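Local coordinates for cystathionine gamma-synthase (Xanthomonas oryzae pv. oryzae KACC 10331, PDB 6LD7), which probably forms cystathionine in methionine biosynthesis as a pyridoxal 5'-phosphate-dependent enzyme of the trans-sulfuration family, at residues 18-23 with 254-259; 150-155 with 177-182; 159-164 with 285-290; 201-206 with 221-226; 346-351 with 368-373. The protein carries 1 engineered substitution. All coordinates share one frame; numbering follows the deposited sequence.

The contacts form two pairs and one outlier. Contacts 2 and 4 lie in the large seven-stranded sheet, their centres about 12 Å apart, and meet where strands 180-184 and 202-206 run side by side; Thr181 O and Leu202 N are 3.1 Å apart. Contacts 3 and 5, with centres about 13 Å apart, both reach the five-stranded sheet and touch through Tyr287 CE2 and Leu370 CD1 at 3.8 Å. Contact 3 also ties the two regions together, since segment 159-164 follows strand 151-155 of contact 2. Contact 1 stands apart, its centre about 18 Å from that of contact 4. Contact 4 leads to the cofactor: its Ser206 bonds the phosphate of the modified residue at position 209.

Contact 1 (18-23 with 254-259); sequences TAAVRA and RGLRTL
Arg257 reaches across the C-terminal end of helix 16-21 and gives NH2 to Ala23 O at 3.2 Å. The bond is bent, with an N-H...O angle of 138°, and the acceptor lies 31° out of the guanidinium plane. Val21 O, in contrast, sits at the guanidinium edge, close to its plane. The arginine chain is extended from CG to NE, which lays its methylenes along the last carbonyls of the helix: CG is 3.6 Å from Ala20 O and CD 3.7 Å from Val21 O. A long cationic side chain suits such a place, where carbonyl groups at a helix end would probably attract positive charge. The small Ala20 allows close approach beside it. Ala20 CB rests 3.8 Å from Leu256 O and 4.1 Å from Leu256 CD2. The Val21 side chain starts away from the partner segment, yet CG2, anti to the carbonyl carbon, turns back to within 3.5 Å of Arg257 O. Farther out, Arg22 is held by a salt bridge to Glu378 of a second subunit, and Val21 packs on Ile377 of that subunit. Ala23 and Leu256 both lean on Ala71, so helix 63-76 packs against both segments, where helix 16-21 meets the end of helix 246-256.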
# COMPACT_ATOMS: atom_id res chain seq x y z
N THR C 18 24.01 8.70 8.20
CA THR C 18 24.34 7.83 7.04
C THR C 18 23.62 6.47 7.15
O THR C 18 23.02 6.00 6.16
CB THR C 18 25.84 7.70 6.89
OG1 THR C 18 26.40 8.98 6.61
CG2 THR C 18 26.19 6.70 5.82
N ALA C 19 23.65 5.83 8.31
CA ALA C 19 23.06 4.48 8.54
C ALA C 19 21.54 4.48 8.32
O ALA C 19 21.04 3.60 7.63
CB ALA C 19 23.41 3.99 9.94
N ALA C 20 20.84 5.50 8.80
CA ALA C 20 19.37 5.61 8.65
C ALA C 20 19.02 5.85 7.16
O ALA C 20 18.16 5.20 6.55
CB ALA C 20 18.87 6.73 9.54
N VAL C 21 19.78 6.73 6.53
CA VAL C 21 19.51 7.13 5.14
C VAL C 21 19.75 5.93 4.27
O VAL C 21 18.96 5.78 3.36
CB VAL C 21 20.41 8.30 4.66
CG1 VAL C 21 20.35 8.45 3.15
CG2 VAL C 21 20.03 9.61 5.30
N ARG C 22 20.80 5.15 4.55
CA ARG C 22 21.19 3.97 3.71
C ARG C 22 20.64 2.65 4.29
O ARG C 22 20.96 1.62 3.69
CB ARG C 22 22.72 3.89 3.47
CG ARG C 22 23.21 5.14 2.72
CD ARG C 22 24.60 5.18 2.13
NE ARG C 22 24.78 4.29 0.99
CZ ARG C 22 24.38 4.54 -0.25
NH1 ARG C 22 23.77 5.68 -0.57
NH2 ARG C 22 24.61 3.62 -1.17
N ALA C 23 19.66 2.63 5.19
CA ALA C 23 19.12 1.33 5.71
C ALA C 23 18.44 0.51 4.56
O ALA C 23 17.73 1.00 3.65
CB ALA C 23 18.27 1.70 6.92
N ARG C 254 10.78 4.01 5.49
CA ARG C 254 10.76 5.19 4.60
C ARG C 254 10.84 6.49 5.43
O ARG C 254 11.64 7.39 5.11
CB ARG C 254 9.50 5.17 3.76
CG ARG C 254 9.56 6.11 2.56
CD ARG C 254 8.22 6.11 1.86
NE ARG C 254 8.21 6.52 0.49
CZ ARG C 254 7.78 7.69 0.05
NH1 ARG C 254 7.27 8.58 0.88
NH2 ARG C 254 7.66 7.87 -1.23
N GLY C 255 10.01 6.62 6.45
CA GLY C 255 10.11 7.81 7.29
C GLY C 255 11.47 7.94 7.97
O GLY C 255 11.96 9.05 8.01
N LEU C 256 12.08 6.85 8.45
CA LEU C 256 13.36 6.90 9.19
C LEU C 256 14.40 7.59 8.35
O LEU C 256 15.40 8.11 8.92
CB LEU C 256 13.90 5.50 9.39
CG LEU C 256 14.60 5.11 10.64
CD1 LEU C 256 15.43 3.87 10.47
CD2 LEU C 256 15.24 6.17 11.44
N ARG C 257 14.40 7.31 7.04
CA ARG C 257 15.42 7.86 6.14
C ARG C 257 15.56 9.40 6.24
O ARG C 257 16.62 9.89 5.83
CB ARG C 257 15.07 7.45 4.70
CG ARG C 257 15.25 5.94 4.55
CD ARG C 257 15.29 5.49 3.09
NE ARG C 257 15.56 4.06 2.91
CZ ARG C 257 14.61 3.14 2.78
NH1 ARG C 257 13.33 3.43 3.00
NH2 ARG C 257 14.95 1.91 2.48
N THR C 258 14.50 10.12 6.59
CA THR C 258 14.56 11.58 6.70
C THR C 258 14.61 12.01 8.17
O THR C 258 14.42 13.19 8.39
CB THR C 258 13.40 12.23 5.97
OG1 THR C 258 12.21 11.74 6.60
CG2 THR C 258 13.51 11.97 4.47
N LEU C 259 14.85 11.11 9.13
CA LEU C 259 14.75 11.49 10.58
C LEU C 259 15.77 12.62 10.90
O LEU C 259 15.44 13.57 11.63
CB LEU C 259 15.05 10.26 11.45
CG LEU C 259 15.10 10.49 12.94
CD1 LEU C 259 13.80 11.05 13.47
CD2 LEU C 259 15.43 9.21 13.65

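Contact 2 (150-155 with 177-182); sequences KLVLIE and VGALTV
Leu180 N approaches Lys150 O from above the carbonyl plane, 35° out of it, although the bond has an ordinary length of 3.0 Å. The other three bonds between these parallel strands, Val152 N to Leu180 O, Val182 N to Val152 O and Ile154 N to Val182 O, are regular parallel-sheet bonds. Lys150 lies just before its strand with a backbone that is not extended, which probably accounts for the odd first bond. Its long aliphatic chain then runs beside Leu180, CE lying 4.0 Å from Leu180 CD1.

On the face carrying Leu151, Leu153, Leu180 and Val182, the central group is Val182 CG1. It stands between the backbone N and the carbonyl carbon (chi1 59°) and touches both Leu151 CD1 and Leu153 CD1 at 3.9 Å. On the other face, Val152 CB meets Thr181 CG2 at 4.1 Å, and beta-branched residues suit the extended backbone here. Gly178, with positive phi, closes helix 167-176 in a Schellman motif before the chain enters strand 180-184.

This is the sheet pairing of a beta-alpha-beta unit. Helix 87-98 covers Leu151 and Leu180, and helix 167-176 covers Ile154 and Thr181. Backbone bonds thus satisfy the polar groups between the strands, while hydrocarbon packing holds the sheet faces.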
# COMPACT_ATOMS: atom_id res chain seq x y z
N LYS C 150 12.97 -5.86 39.96
CA LYS C 150 13.54 -6.59 38.81
C LYS C 150 13.86 -5.60 37.69
O LYS C 150 14.79 -5.84 36.88
CB LYS C 150 12.50 -7.60 38.32
CG LYS C 150 12.96 -8.44 37.16
CD LYS C 150 13.95 -9.46 37.62
CE LYS C 150 14.73 -9.92 36.43
NZ LYS C 150 14.01 -11.06 35.89
N LEU C 151 13.02 -4.60 37.52
CA LEU C 151 13.09 -3.77 36.30
C LEU C 151 12.77 -2.37 36.73
O LEU C 151 11.81 -2.23 37.51
CB LEU C 151 12.02 -4.27 35.29
CG LEU C 151 11.91 -3.52 33.96
CD1 LEU C 151 13.24 -3.61 33.25
CD2 LEU C 151 10.81 -4.16 33.09
N VAL C 152 13.45 -1.41 36.13
CA VAL C 152 13.20 0.04 36.31
C VAL C 152 12.96 0.64 34.96
O VAL C 152 13.78 0.46 34.09
CB VAL C 152 14.41 0.73 36.97
CG1 VAL C 152 14.17 2.21 37.07
CG2 VAL C 152 14.73 0.10 38.28
N LEU C 153 11.87 1.36 34.85
CA LEU C 153 11.49 2.08 33.62
C LEU C 153 11.93 3.54 33.80
O LEU C 153 11.54 4.19 34.83
CB LEU C 153 9.98 1.97 33.35
CG LEU C 153 9.42 2.97 32.33
CD1 LEU C 153 9.89 2.62 30.95
CD2 LEU C 153 7.89 2.98 32.33
N ILE C 154 12.60 4.07 32.78
CA ILE C 154 12.92 5.50 32.68
C ILE C 154 12.25 6.09 31.47
O ILE C 154 12.39 5.52 30.38
CB ILE C 154 14.42 5.68 32.59
CG1 ILE C 154 15.13 5.00 33.73
CG2 ILE C 154 14.77 7.13 32.46
CD1 ILE C 154 16.58 4.95 33.51
N GLU C 155 11.62 7.24 31.61
CA GLU C 155 11.05 7.94 30.44
C GLU C 155 11.58 9.37 30.49
O GLU C 155 11.17 10.24 31.38
CB GLU C 155 9.53 7.88 30.46
CG GLU C 155 8.87 8.52 29.24
CD GLU C 155 7.35 8.55 29.35
OE1 GLU C 155 6.78 9.60 28.84
OE2 GLU C 155 6.76 7.52 29.98
N VAL C 177 21.97 -2.98 42.44
CA VAL C 177 21.04 -3.90 43.14
C VAL C 177 20.57 -5.00 42.17
O VAL C 177 19.64 -5.71 42.48
CB VAL C 177 19.85 -3.14 43.78
CG1 VAL C 177 20.31 -2.08 44.78
CG2 VAL C 177 18.96 -2.50 42.74
N GLY C 178 21.18 -5.14 41.01
CA GLY C 178 20.84 -6.23 40.07
C GLY C 178 19.54 -5.97 39.31
O GLY C 178 19.02 -6.88 38.83
N ALA C 179 19.05 -4.75 39.18
CA ALA C 179 17.84 -4.44 38.38
C ALA C 179 18.24 -4.18 36.93
O ALA C 179 19.28 -3.51 36.68
CB ALA C 179 17.13 -3.25 39.00
N LEU C 180 17.41 -4.66 36.01
CA LEU C 180 17.47 -4.28 34.60
C LEU C 180 16.81 -2.90 34.43
O LEU C 180 15.91 -2.53 35.23
CB LEU C 180 16.78 -5.34 33.75
CG LEU C 180 17.33 -6.74 33.92
CD1 LEU C 180 16.29 -7.72 33.45
CD2 LEU C 180 18.60 -6.92 33.12
N THR C 181 17.28 -2.13 33.45
CA THR C 181 16.66 -0.85 33.09
C THR C 181 16.12 -0.90 31.65
O THR C 181 16.78 -1.45 30.75
CB THR C 181 17.69 0.27 33.25
OG1 THR C 181 18.88 -0.22 32.60
CG2 THR C 181 17.88 0.50 34.73
N VAL C 182 14.95 -0.29 31.48
CA VAL C 182 14.32 -0.07 30.17
C VAL C 182 14.08 1.42 30.03
O VAL C 182 13.52 2.02 30.93
CB VAL C 182 13.04 -0.92 29.97
CG1 VAL C 182 11.92 -0.68 30.98
CG2 VAL C 182 12.47 -0.65 28.58

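Contact 3 (159-164 with 285-290); sequences NPLLRI and QVYFPG
Leu161 lies alongside Tyr287 with CD2 squarely over one face of its ring, 3.8 Å from the centroid and 3° off the normal, a nearly ideal CH-pi contact. Arg163 comes to the same ring differently: NH2 lies at its edge, 3.5 Å from Tyr287 CD1, and the guanidinium and ring planes are 56° apart, so there is no flat cation-pi stack. Bends at chi2 and chi3 fold the arginine back over Leu161, whose CB sits over a guanidinium face.

Further along both segments, Leu162 crosses Pro289 at about a right angle, with CD2 3.7 Å from Pro289 CD, and its CD1 reaches Tyr287 O at 3.5 Å. Ile164 CD1 adds a contact of 3.9 Å to Pro289 CG. The rigid proline ring gives these branched aliphatic chains a firm apolar surface.

The loop after strand 151-155 is thus fastened to strand 283-287, an outer strand of the five-stranded sheet, and to the turn that follows it. The phenol of Tyr287 is bonded to Glu314 and Pro160 O to Ser312, outside the two segments. Between the segments there is no hydrogen bond, and the CH-pi and aliphatic contacts imply that cohesion rests mainly on dispersion.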
# COMPACT_ATOMS: atom_id res chain seq x y z
N ASN C 159 6.69 13.91 29.78
CA ASN C 159 5.63 14.60 29.04
C ASN C 159 4.56 14.93 30.05
O ASN C 159 4.23 14.05 30.80
CB ASN C 159 5.09 13.70 27.93
CG ASN C 159 3.71 14.22 27.56
OD1 ASN C 159 2.71 13.81 28.14
ND2 ASN C 159 3.65 15.33 26.89
N PRO C 160 3.98 16.15 30.20
CA PRO C 160 4.28 17.30 29.35
C PRO C 160 5.29 18.33 29.92
O PRO C 160 5.41 19.42 29.34
CB PRO C 160 2.87 17.92 29.24
CG PRO C 160 2.35 17.78 30.65
CD PRO C 160 2.86 16.40 31.12
N LEU C 161 5.92 18.05 31.07
CA LEU C 161 6.79 19.07 31.73
C LEU C 161 8.27 18.90 31.39
O LEU C 161 9.03 19.69 31.89
CB LEU C 161 6.59 19.07 33.24
CG LEU C 161 5.15 19.23 33.71
CD1 LEU C 161 5.11 19.20 35.23
CD2 LEU C 161 4.53 20.50 33.20
N LEU C 162 8.66 17.98 30.54
CA LEU C 162 10.06 17.81 30.04
C LEU C 162 11.05 17.75 31.20
O LEU C 162 12.11 18.26 31.05
CB LEU C 162 10.29 18.96 29.04
CG LEU C 162 9.56 18.60 27.75
CD1 LEU C 162 8.42 19.46 27.39
CD2 LEU C 162 10.49 18.26 26.65
N ARG C 163 10.75 16.98 32.23
CA ARG C 163 11.72 16.61 33.31
C ARG C 163 12.74 15.68 32.72
O ARG C 163 12.40 14.77 31.91
CB ARG C 163 11.05 15.95 34.53
CG ARG C 163 9.84 16.69 35.11
CD ARG C 163 10.28 17.84 36.00
NE ARG C 163 10.31 19.09 35.31
CZ ARG C 163 9.71 20.28 35.65
NH1 ARG C 163 8.96 20.49 36.73
NH2 ARG C 163 9.95 21.29 34.83
N ILE C 164 13.99 15.91 33.09
CA ILE C 164 15.12 15.11 32.60
C ILE C 164 15.54 14.14 33.69
O ILE C 164 15.86 14.56 34.79
CB ILE C 164 16.21 16.08 32.20
CG1 ILE C 164 15.70 17.21 31.29
CG2 ILE C 164 17.37 15.36 31.56
CD1 ILE C 164 15.22 16.74 29.96
N GLN C 285 5.25 30.42 32.22
CA GLN C 285 6.37 29.44 32.31
C GLN C 285 6.50 28.69 30.99
O GLN C 285 5.44 28.37 30.28
CB GLN C 285 6.02 28.47 33.45
CG GLN C 285 7.07 27.49 33.81
CD GLN C 285 8.31 28.17 34.34
OE1 GLN C 285 8.22 29.00 35.21
NE2 GLN C 285 9.44 27.87 33.72
N VAL C 286 7.73 28.33 30.66
CA VAL C 286 8.03 27.49 29.49
C VAL C 286 8.75 26.25 30.00
O VAL C 286 9.66 26.41 30.82
CB VAL C 286 8.88 28.22 28.46
CG1 VAL C 286 9.10 27.32 27.24
CG2 VAL C 286 8.21 29.48 28.04
N TYR C 287 8.35 25.10 29.49
CA TYR C 287 8.94 23.80 29.85
C TYR C 287 9.66 23.33 28.59
O TYR C 287 9.00 22.91 27.65
CB TYR C 287 7.86 22.84 30.36
CG TYR C 287 7.14 23.29 31.60
CD1 TYR C 287 7.68 23.11 32.87
CD2 TYR C 287 5.93 23.95 31.49
CE1 TYR C 287 7.03 23.60 34.01
CE2 TYR C 287 5.25 24.43 32.58
CZ TYR C 287 5.79 24.23 33.85
OH TYR C 287 5.02 24.67 34.88
N PHE C 288 10.96 23.52 28.54
CA PHE C 288 11.79 23.21 27.34
C PHE C 288 13.24 23.05 27.77
O PHE C 288 13.81 23.98 28.31
CB PHE C 288 11.73 24.29 26.27
CG PHE C 288 12.52 23.96 25.02
CD1 PHE C 288 12.24 22.83 24.28
CD2 PHE C 288 13.53 24.81 24.57
CE1 PHE C 288 12.94 22.58 23.11
CE2 PHE C 288 14.24 24.55 23.41
CZ PHE C 288 13.96 23.43 22.68
N PRO C 289 13.85 21.90 27.51
CA PRO C 289 15.16 21.61 28.05
C PRO C 289 16.26 22.53 27.48
O PRO C 289 17.32 22.58 28.05
CB PRO C 289 15.37 20.15 27.67
CG PRO C 289 13.94 19.58 27.55
CD PRO C 289 13.19 20.72 26.88
N GLY C 290 15.99 23.15 26.34
CA GLY C 290 16.88 24.14 25.71
C GLY C 290 17.14 25.40 26.51
O GLY C 290 18.06 26.10 26.20

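Contact 4 (201-206 with 221-226); sequences DLVLHS and AVVARD
Arg225 runs from the end of strand 220-224 toward Asp201, and its root and its tip meet that residue. CB lies 3.7 Å from Asp201 O. CG is anti to the backbone N (chi1 -169°); the chain spans the gap extended through CG and CD, then turns at chi3 and brings CZ to 3.9 Å from Asp201 OD1. NH1 comes closer still, forming a salt bridge with Asp201 OD1 at 3.0 Å. Its hydrogen bond is weak, with an N-H...O angle of 124°, and the carboxylate and guanidinium planes are 49° apart. NH1 also makes weak bonds to Gly199 O and Ala200 O.

The backbone of Arg225 is better aligned, its N giving a 3.0 Å bond to Asp201 O. A water also donates to Asp201 O and accepts from Asp226 N, and Asp226 N-caps helix 227-240.

Beyond this end the antiparallel strands pair regularly. Val203 with Val223 and His205 with Ala221 are hydrogen-bonded pairs, and Leu202 with Ala224 and Leu204 with Val222 are non-hydrogen-bonded ones. The slim Ala224 receives Leu202 CD2 at 3.8 Å from its CB, while Val203 CG1 lies 3.8 Å from Val223 CB. Ser206, at the far end, bonds the phosphate of the modified residue at position 209.

Asp201 OD2 accepts from Thr181 N, so the carboxylate joins two strand partners and probably stays ionised beside the guanidinium.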
# COMPACT_ATOMS: atom_id res chain seq x y z
N ASP C 201 19.61 -1.83 29.66
CA ASP C 201 19.42 -3.16 29.09
C ASP C 201 18.57 -3.06 27.83
O ASP C 201 18.86 -3.78 26.83
CB ASP C 201 18.84 -4.09 30.13
CG ASP C 201 19.77 -4.18 31.35
OD1 ASP C 201 20.81 -4.84 31.20
OD2 ASP C 201 19.46 -3.55 32.44
N LEU C 202 17.60 -2.16 27.84
CA LEU C 202 16.59 -2.11 26.81
C LEU C 202 16.30 -0.66 26.51
O LEU C 202 16.19 0.17 27.45
CB LEU C 202 15.30 -2.79 27.31
CG LEU C 202 15.39 -4.28 27.54
CD1 LEU C 202 14.29 -4.72 28.49
CD2 LEU C 202 15.29 -5.02 26.23
N VAL C 203 15.94 -0.42 25.27
CA VAL C 203 15.37 0.87 24.91
C VAL C 203 14.14 0.56 24.06
O VAL C 203 14.16 -0.38 23.23
CB VAL C 203 16.44 1.77 24.25
CG1 VAL C 203 17.01 1.19 22.97
CG2 VAL C 203 15.79 3.07 23.88
N LEU C 204 13.11 1.34 24.22
CA LEU C 204 11.92 1.13 23.37
C LEU C 204 11.31 2.45 22.89
O LEU C 204 11.69 3.54 23.36
CB LEU C 204 10.93 0.28 24.16
CG LEU C 204 10.29 0.87 25.42
CD1 LEU C 204 9.19 1.88 25.07
CD2 LEU C 204 9.62 -0.25 26.20
N HIS C 205 10.53 2.34 21.82
CA HIS C 205 9.96 3.53 21.15
C HIS C 205 8.53 3.22 20.75
O HIS C 205 8.30 2.09 20.33
CB HIS C 205 10.72 3.77 19.84
CG HIS C 205 12.12 4.22 19.99
ND1 HIS C 205 12.45 5.55 20.04
CD2 HIS C 205 13.29 3.51 20.10
CE1 HIS C 205 13.77 5.66 20.26
NE2 HIS C 205 14.30 4.39 20.37
N SER C 206 7.67 4.23 20.71
CA SER C 206 6.56 4.32 19.75
C SER C 206 7.13 4.88 18.44
O SER C 206 7.48 6.03 18.39
CB SER C 206 5.52 5.19 20.35
OG SER C 206 4.56 5.45 19.36
N ALA C 221 8.94 -0.50 18.85
CA ALA C 221 10.22 -1.18 18.71
C ALA C 221 10.86 -1.34 20.09
O ALA C 221 10.66 -0.48 20.98
CB ALA C 221 11.03 -0.33 17.75
N VAL C 222 11.56 -2.44 20.27
CA VAL C 222 12.40 -2.67 21.42
C VAL C 222 13.74 -3.12 20.89
O VAL C 222 13.80 -4.03 20.05
CB VAL C 222 11.85 -3.79 22.33
CG1 VAL C 222 12.62 -3.79 23.62
CG2 VAL C 222 10.44 -3.58 22.58
N VAL C 223 14.76 -2.51 21.43
CA VAL C 223 16.15 -2.85 21.14
C VAL C 223 16.80 -3.27 22.46
O VAL C 223 16.74 -2.55 23.46
CB VAL C 223 16.86 -1.66 20.45
CG1 VAL C 223 18.32 -1.97 20.28
CG2 VAL C 223 16.25 -1.33 19.08
N ALA C 224 17.41 -4.43 22.44
CA ALA C 224 18.18 -4.97 23.56
C ALA C 224 19.66 -4.77 23.31
O ALA C 224 20.12 -4.99 22.18
CB ALA C 224 17.88 -6.41 23.81
N ARG C 225 20.38 -4.43 24.38
CA ARG C 225 21.85 -4.32 24.34
C ARG C 225 22.40 -5.71 24.08
O ARG C 225 23.24 -5.84 23.26
CB ARG C 225 22.37 -3.77 25.69
CG ARG C 225 23.84 -3.33 25.74
CD ARG C 225 24.17 -2.55 27.10
NE ARG C 225 24.57 -3.64 28.06
CZ ARG C 225 24.06 -4.01 29.27
NH1 ARG C 225 23.15 -3.35 29.98
NH2 ARG C 225 24.57 -5.07 29.85
N ASP C 226 21.89 -6.71 24.80
CA ASP C 226 22.47 -8.08 24.81
C ASP C 226 21.68 -9.03 23.88
O ASP C 226 20.41 -9.02 23.94
CB ASP C 226 22.54 -8.52 26.27
CG ASP C 226 22.94 -9.97 26.47
OD1 ASP C 226 22.09 -10.87 26.27
OD2 ASP C 226 24.10 -10.19 26.79
O HOH W 1 20.09 -6.27 26.95

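Contact 5 (346-351 with 368-373); sequences AHPASM and DGLLRL
His347 makes the tightest link: NE2 donates to Asp368 O at 2.7 Å in an almost straight bond of 173°, with the oxygen in the ring plane. ND1 and Ser350 OG share a 2.8 Å hydrogen bond, so the imidazole is gripped at both nitrogens and its rotation fixed. Its CG, anti to the backbone N (chi1 -180°), sends the ring alongside segment 368-373, where CD2 comes within 3.2 Å of Leu370 O. Leu371 CD2 touches the root of the side chain, 4.0 Å from His347 CB. Phe49 of a third subunit meets the same ring.

Pro348 completes this close side. Its CD rests 3.3 Å from Leu370 O, and its ring crosses Leu370 at about a right angle; with no N-H to satisfy, proline fits here. Ala346 and Arg372 form a hydrogen-bonded antiparallel pair.

The looser side lies around Ala349 and the exposed Asp368, where the approach of Ala349 CB to Asp368 OD1 is a loose 3.8 Å. Here the backbones are joined through a water, which accepts from Ala349 N and donates to Leu370 O, both at 2.9 Å. At the other end, Arg372 NH2 bonds a triethylene glycol, probably from the crystallisation liquor.

The arrangement is the end of an antiparallel strand pair, 344-346 with 370-374, in the five-stranded sheet of the C-terminal part of the enzyme, where the chain turns out of the sheet toward helix 358-363.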
# COMPACT_ATOMS: atom_id res chain seq x y z
N ALA C 346 -1.80 20.47 21.88
CA ALA C 346 -2.68 19.70 22.78
C ALA C 346 -2.82 20.49 24.08
O ALA C 346 -1.87 21.23 24.43
CB ALA C 346 -2.13 18.31 23.02
N HIS C 347 -3.99 20.42 24.69
CA HIS C 347 -4.33 21.01 26.02
C HIS C 347 -4.41 19.88 27.04
O HIS C 347 -5.41 19.18 27.07
CB HIS C 347 -5.63 21.79 25.87
CG HIS C 347 -6.07 22.43 27.14
ND1 HIS C 347 -7.23 22.02 27.82
CD2 HIS C 347 -5.45 23.34 27.92
CE1 HIS C 347 -7.33 22.75 28.93
NE2 HIS C 347 -6.26 23.59 29.00
N PRO C 348 -3.35 19.58 27.83
CA PRO C 348 -3.40 18.39 28.70
C PRO C 348 -4.65 18.26 29.60
O PRO C 348 -5.24 17.18 29.71
CB PRO C 348 -2.09 18.53 29.44
CG PRO C 348 -1.12 19.12 28.36
CD PRO C 348 -2.01 20.20 27.77
N ALA C 349 -5.17 19.34 30.13
CA ALA C 349 -6.27 19.26 31.11
C ALA C 349 -7.55 18.70 30.42
O ALA C 349 -8.18 17.87 31.02
CB ALA C 349 -6.43 20.60 31.76
N SER C 350 -7.79 18.96 29.14
CA SER C 350 -9.00 18.51 28.40
C SER C 350 -8.65 17.39 27.42
O SER C 350 -9.54 16.97 26.69
CB SER C 350 -9.62 19.68 27.69
OG SER C 350 -8.85 20.13 26.58
N MET C 351 -7.40 16.92 27.32
CA MET C 351 -7.02 16.00 26.23
C MET C 351 -6.23 14.88 26.87
O MET C 351 -6.88 14.02 27.50
CB MET C 351 -6.29 16.70 25.08
CG MET C 351 -7.15 17.70 24.39
SD MET C 351 -6.43 18.78 23.08
CE MET C 351 -6.00 17.62 21.79
N ASP C 368 -4.62 24.34 34.14
CA ASP C 368 -5.65 24.61 33.10
C ASP C 368 -5.07 25.46 31.97
O ASP C 368 -5.61 25.42 30.84
CB ASP C 368 -6.88 25.23 33.77
CG ASP C 368 -7.69 24.19 34.58
OD1 ASP C 368 -7.33 22.97 34.62
OD2 ASP C 368 -8.63 24.62 35.21
N GLY C 369 -4.06 26.25 32.29
CA GLY C 369 -3.38 27.15 31.35
C GLY C 369 -2.29 26.42 30.53
O GLY C 369 -1.71 27.11 29.63
N LEU C 370 -1.99 25.12 30.79
CA LEU C 370 -0.83 24.48 30.14
C LEU C 370 -1.19 24.05 28.72
O LEU C 370 -2.27 23.44 28.50
CB LEU C 370 -0.35 23.29 30.96
CG LEU C 370 0.94 22.65 30.43
CD1 LEU C 370 2.13 23.55 30.70
CD2 LEU C 370 1.17 21.33 31.06
N LEU C 371 -0.36 24.42 27.75
CA LEU C 371 -0.48 23.96 26.35
C LEU C 371 0.82 23.27 25.97
O LEU C 371 1.89 23.72 26.42
CB LEU C 371 -0.78 25.14 25.43
CG LEU C 371 -2.19 25.73 25.56
CD1 LEU C 371 -2.29 27.10 24.94
CD2 LEU C 371 -3.20 24.80 24.91
N ARG C 372 0.71 22.16 25.24
CA ARG C 372 1.83 21.37 24.71
C ARG C 372 1.90 21.53 23.20
O ARG C 372 0.90 21.36 22.51
CB ARG C 372 1.70 19.92 25.13
CG ARG C 372 2.93 19.12 24.78
CD ARG C 372 2.66 17.63 25.00
NE ARG C 372 1.82 17.12 23.91
CZ ARG C 372 1.29 15.91 23.91
NH1 ARG C 372 1.61 15.08 24.87
NH2 ARG C 372 0.61 15.48 22.86
N LEU C 373 3.11 21.85 22.73
CA LEU C 373 3.42 21.94 21.32
C LEU C 373 4.28 20.77 20.92
O LEU C 373 5.32 20.57 21.51
CB LEU C 373 4.19 23.23 21.04
CG LEU C 373 3.50 24.50 21.42
CD1 LEU C 373 4.36 25.70 21.04
CD2 LEU C 373 2.15 24.63 20.76
O HOH W 2 -3.70 21.84 30.38